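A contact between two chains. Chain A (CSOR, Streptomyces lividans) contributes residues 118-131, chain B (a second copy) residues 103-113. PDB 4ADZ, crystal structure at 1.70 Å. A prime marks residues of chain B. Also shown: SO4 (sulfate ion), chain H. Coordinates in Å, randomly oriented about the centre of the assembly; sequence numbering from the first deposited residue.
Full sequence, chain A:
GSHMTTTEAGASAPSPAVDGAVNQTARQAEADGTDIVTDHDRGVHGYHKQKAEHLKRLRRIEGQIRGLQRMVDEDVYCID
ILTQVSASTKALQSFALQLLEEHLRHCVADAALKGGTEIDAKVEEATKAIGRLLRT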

# COMPACT_ATOMS: atom_id res chain seq x y z
N GLU A 118 -10.67 14.99 -24.49
CA GLU A 118 -11.37 13.93 -23.78
C GLU A 118 -10.40 12.80 -23.39
O GLU A 118 -10.50 12.27 -22.32
N ILE A 119 -9.43 12.48 -24.25
CA ILE A 119 -8.41 11.47 -23.91
C ILE A 119 -7.65 11.90 -22.67
O ILE A 119 -7.47 11.12 -21.75
N ASP A 120 -7.19 13.15 -22.68
CA ASP A 120 -6.43 13.68 -21.54
C ASP A 120 -7.25 13.64 -20.24
O ASP A 120 -6.72 13.23 -19.20
N ALA A 121 -8.50 14.07 -20.29
CA ALA A 121 -9.36 14.03 -19.14
C ALA A 121 -9.58 12.58 -18.62
O ALA A 121 -9.51 12.36 -17.42
N LYS A 122 -9.82 11.60 -19.52
CA LYS A 122 -9.99 10.20 -19.11
C LYS A 122 -8.71 9.71 -18.46
O LYS A 122 -8.72 9.00 -17.45
N VAL A 123 -7.55 10.06 -19.05
CA VAL A 123 -6.27 9.54 -18.47
C VAL A 123 -5.97 10.20 -17.12
O VAL A 123 -5.51 9.51 -16.19
N GLU A 124 -6.28 11.49 -16.98
CA GLU A 124 -6.14 12.21 -15.69
C GLU A 124 -7.04 11.55 -14.63
O GLU A 124 -6.57 11.26 -13.54
N GLU A 125 -8.27 11.24 -15.01
CA GLU A 125 -9.19 10.61 -14.09
C GLU A 125 -8.68 9.23 -13.68
O GLU A 125 -8.74 8.88 -12.49
N ALA A 126 -8.21 8.42 -14.61
CA ALA A 126 -7.71 7.07 -14.28
C ALA A 126 -6.47 7.16 -13.36
O ALA A 126 -6.30 6.38 -12.41
N THR A 127 -5.63 8.16 -13.63
CA THR A 127 -4.43 8.32 -12.87
C THR A 127 -4.81 8.68 -11.42
O THR A 127 -4.20 8.17 -10.47
N LYS A 128 -5.80 9.54 -11.23
CA LYS A 128 -6.26 9.86 -9.90
C LYS A 128 -6.83 8.62 -9.13
O LYS A 128 -6.51 8.41 -7.95
N ALA A 129 -7.63 7.82 -9.83
CA ALA A 129 -8.16 6.58 -9.26
C ALA A 129 -6.98 5.67 -8.90
O ALA A 129 -7.01 5.02 -7.87
N ILE A 130 -5.94 5.64 -9.73
CA ILE A 130 -4.77 4.79 -9.46
C ILE A 130 -4.07 5.32 -8.20
O ILE A 130 -3.69 4.55 -7.32
N GLY A 131 -3.96 6.63 -8.09
CA GLY A 131 -3.39 7.26 -6.88
C GLY A 131 -4.15 6.88 -5.61
O GLY A 131 -3.53 6.52 -4.59
N HIS B 103 2.80 8.15 -19.56
CA HIS B 103 2.85 6.96 -20.41
C HIS B 103 1.47 6.58 -20.87
O HIS B 103 1.26 6.18 -22.03
N LEU B 104 0.50 6.65 -19.97
CA LEU B 104 -0.87 6.31 -20.39
C LEU B 104 -1.44 7.33 -21.39
O LEU B 104 -2.12 6.92 -22.35
N ARG B 105 -1.12 8.60 -21.20
CA ARG B 105 -1.44 9.64 -22.20
C ARG B 105 -0.86 9.24 -23.56
O ARG B 105 -1.58 9.26 -24.57
N HIS B 106 0.43 8.88 -23.61
CA HIS B 106 1.06 8.45 -24.85
C HIS B 106 0.43 7.27 -25.49
O HIS B 106 0.19 7.26 -26.71
N CYS B 107 0.06 6.28 -24.66
CA CYS B 107 -0.54 5.05 -25.15
C CYS B 107 -1.87 5.34 -25.83
O CYS B 107 -2.13 4.86 -26.92
N VAL B 108 -2.73 6.11 -25.15
CA VAL B 108 -4.12 6.34 -25.67
C VAL B 108 -3.98 7.26 -26.91
O VAL B 108 -4.62 7.02 -27.93
N ALA B 109 -3.13 8.28 -26.84
CA ALA B 109 -2.89 9.17 -28.02
C ALA B 109 -2.36 8.39 -29.20
O ALA B 109 -2.77 8.64 -30.38
N ASP B 110 -1.45 7.46 -28.95
CA ASP B 110 -0.98 6.59 -30.02
C ASP B 110 -2.07 5.65 -30.59
O ASP B 110 -2.08 5.41 -31.80
N ALA B 111 -2.96 5.13 -29.76
CA ALA B 111 -4.07 4.31 -30.22
C ALA B 111 -4.97 5.19 -31.17
O ALA B 111 -5.51 4.68 -32.11
N ALA B 112 -5.15 6.46 -30.82
CA ALA B 112 -5.99 7.38 -31.66
C ALA B 112 -5.30 7.56 -33.05
O ALA B 112 -5.97 7.53 -34.10
N LEU B 113 -3.98 7.73 -33.08
CA LEU B 113 -3.26 8.01 -34.30
C LEU B 113 -3.13 6.84 -35.23
O LEU B 113 -3.00 7.02 -36.43

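Two helices from separate copies of CSOR cross in a roughly antiparallel sense, with 143° between their N-to-C directions and axes 9.5 Å apart at closest approach, and bury 405 Å² between them. The centre of the contact is apolar, and no direct hydrogen bond joins the two stretches. From chain A, Ile119, Val123 and Ile130 point toward the partner, one or two turns apart along the helix; Leu104′, Val108′ and Ala112′ answer from chain B. Because the helices run in opposing senses, Ile119 faces the later part of the chain B stretch and Ile130 its beginning.

Ile119 (chi1 m, chi2 t) spans one turn of the opposing helix. Its CG2 branch lies 3.6 Å from Val108′ CG1, while the extended arm brings CD1 to 3.9 Å from Ala112′ CB, so the tip rests on the alanine methyl. Val123 (chi1 t) is the central bump, set over the turn between Leu104′ and Val108′. Its CG1 lies 3.9 Å from Leu104′ CB and comes close enough to the backbone to sit 3.7 Å from Arg105′ N; its CG2 meets Val108′ CG2 at 4.0 Å. Val108′ (t) in turn has CG1 against Ile119 and CG2 against Val123, so it fits between two residues a turn apart. Here the backbones draw close, with Val123 CA 6.1 Å from Arg105′ CA.

Leu104′ (m, t) sends CD1 along chain A past Val123, to 4.2 Å from CD1 of Ile130 (m, t), a looser contact. Ala126 and Thr127 also point toward chain B but make no close contact with it; Thr127 (m) turns its hydroxyl back to its own helix, OG1 donating to Val123 O at 2.8 Å.

Polar groups line one side of the apolar seam. Arg105′ leaves its backbone sideways (t, t, p), and its CD passes 3.4 Å from OD1 of Asp120 (m). A water links the same two residues, donating to Asp120 O at 2.9 Å and accepting from Arg105′ NH1 at 3.0 Å. On chain A alone, Lys128 NZ forms a salt bridge with Glu124 OE2 at 3.1 Å, one turn back and clear of the partner. A sulfate, probably from the crystallisation liquor, binds chain B away from this seam: His103′ ND1 donates to its O2 at 2.6 Å in a nearly straight bond, and His106′ ND1 makes a weak one to O3 at 3.1 Å.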

# COMPACT_ATOMS: atom_id res chain seq x y z
CB GLU A 118 -12.56 13.43 -24.60
CG GLU A 118 -13.58 12.61 -23.79
CD GLU A 118 -13.34 11.11 -23.84
OE1 GLU A 118 -12.22 10.74 -24.26
OE2 GLU A 118 -14.24 10.30 -23.46
CB ILE A 119 -7.38 11.26 -25.05
CG1 ILE A 119 -8.05 10.48 -26.22
CG2 ILE A 119 -6.10 10.55 -24.53
CD1 ILE A 119 -7.23 10.30 -27.50
CB ASP A 120 -5.96 15.10 -21.85
CG ASP A 120 -4.90 15.14 -22.94
OD1 ASP A 120 -4.36 14.06 -23.33
OD2 ASP A 120 -4.60 16.27 -23.39
CB ALA A 121 -10.73 14.67 -19.45
CB LYS A 122 -10.35 9.24 -20.27
CG LYS A 122 -11.76 9.36 -20.80
CD LYS A 122 -12.80 8.88 -19.75
CE LYS A 122 -14.24 9.14 -20.25
NZ LYS A 122 -15.25 9.07 -19.16
CB VAL A 123 -5.11 9.72 -19.46
CG1 VAL A 123 -3.74 9.50 -18.73
CG2 VAL A 123 -5.33 8.74 -20.60
CB GLU A 124 -6.48 13.68 -15.79
CG GLU A 124 -6.42 14.41 -14.45
CD GLU A 124 -6.46 15.92 -14.57
OE1 GLU A 124 -6.49 16.45 -15.70
OE2 GLU A 124 -6.46 16.58 -13.52
CB GLU A 125 -10.56 10.44 -14.74
CG GLU A 125 -11.65 9.88 -13.81
CD GLU A 125 -12.96 9.60 -14.55
OE1 GLU A 125 -12.92 9.07 -15.73
OE2 GLU A 125 -13.99 9.87 -13.90
CB ALA A 126 -7.39 6.30 -15.54
CB THR A 127 -3.53 9.44 -13.45
OG1 THR A 127 -3.14 9.08 -14.78
CG2 THR A 127 -2.18 9.59 -12.53
CB LYS A 128 -7.26 11.00 -9.90
CG LYS A 128 -6.66 12.37 -10.19
CD LYS A 128 -7.69 13.47 -10.32
CE LYS A 128 -6.99 14.73 -10.85
NZ LYS A 128 -7.89 15.91 -10.82
CB ALA A 129 -9.10 5.85 -10.23
CB ILE A 130 -3.80 4.75 -10.63
CG1 ILE A 130 -4.38 3.95 -11.82
CG2 ILE A 130 -2.46 4.12 -10.21
CD1 ILE A 130 -3.74 4.28 -13.16
CB HIS B 103 3.46 5.82 -19.59
CG HIS B 103 3.56 4.53 -20.32
ND1 HIS B 103 4.25 4.39 -21.49
CD2 HIS B 103 3.08 3.30 -20.00
CE1 HIS B 103 4.15 3.10 -21.88
NE2 HIS B 103 3.43 2.45 -20.99
CB LEU B 104 -1.80 6.19 -19.20
CG LEU B 104 -1.56 4.96 -18.29
CD1 LEU B 104 -2.45 5.08 -17.07
CD2 LEU B 104 -1.74 3.64 -19.04
CB ARG B 105 -0.93 11.01 -21.77
CG ARG B 105 -1.58 12.21 -22.42
CD ARG B 105 -1.54 13.48 -21.53
NE ARG B 105 -0.22 13.75 -20.91
CZ ARG B 105 0.05 13.88 -19.59
NH1 ARG B 105 -0.90 13.76 -18.67
NH2 ARG B 105 1.30 14.14 -19.19
CB HIS B 106 2.52 8.17 -24.63
CG HIS B 106 3.29 9.40 -24.25
ND1 HIS B 106 4.56 9.35 -23.78
CD2 HIS B 106 2.92 10.74 -24.28
CE1 HIS B 106 4.99 10.60 -23.53
NE2 HIS B 106 3.98 11.45 -23.81
CB CYS B 107 -0.78 4.04 -24.05
SG CYS B 107 0.78 3.23 -23.49
CB VAL B 108 -5.10 6.86 -24.57
CG1 VAL B 108 -6.52 7.05 -25.11
CG2 VAL B 108 -5.18 5.88 -23.38
CB ALA B 109 -1.90 10.27 -27.67
CB ASP B 110 0.25 5.79 -29.60
CG ASP B 110 1.50 6.71 -29.37
OD1 ASP B 110 1.42 7.93 -29.62
OD2 ASP B 110 2.54 6.19 -28.91
CB ALA B 111 -4.90 3.78 -29.03
CB ALA B 112 -6.20 8.73 -30.95
CB LEU B 113 -1.83 8.53 -34.00
CG LEU B 113 -1.69 9.86 -33.33
CD1 LEU B 113 -0.20 10.06 -32.91
CD2 LEU B 113 -2.15 11.01 -34.22
S SO4 H . 6.07 5.74 -23.97
O1 SO4 H . 5.39 4.44 -24.40
O2 SO4 H . 5.60 6.29 -22.66
O3 SO4 H . 5.80 6.80 -24.98
O4 SO4 H . 7.51 5.44 -23.93
O HOH W 1 -3.87 13.37 -18.89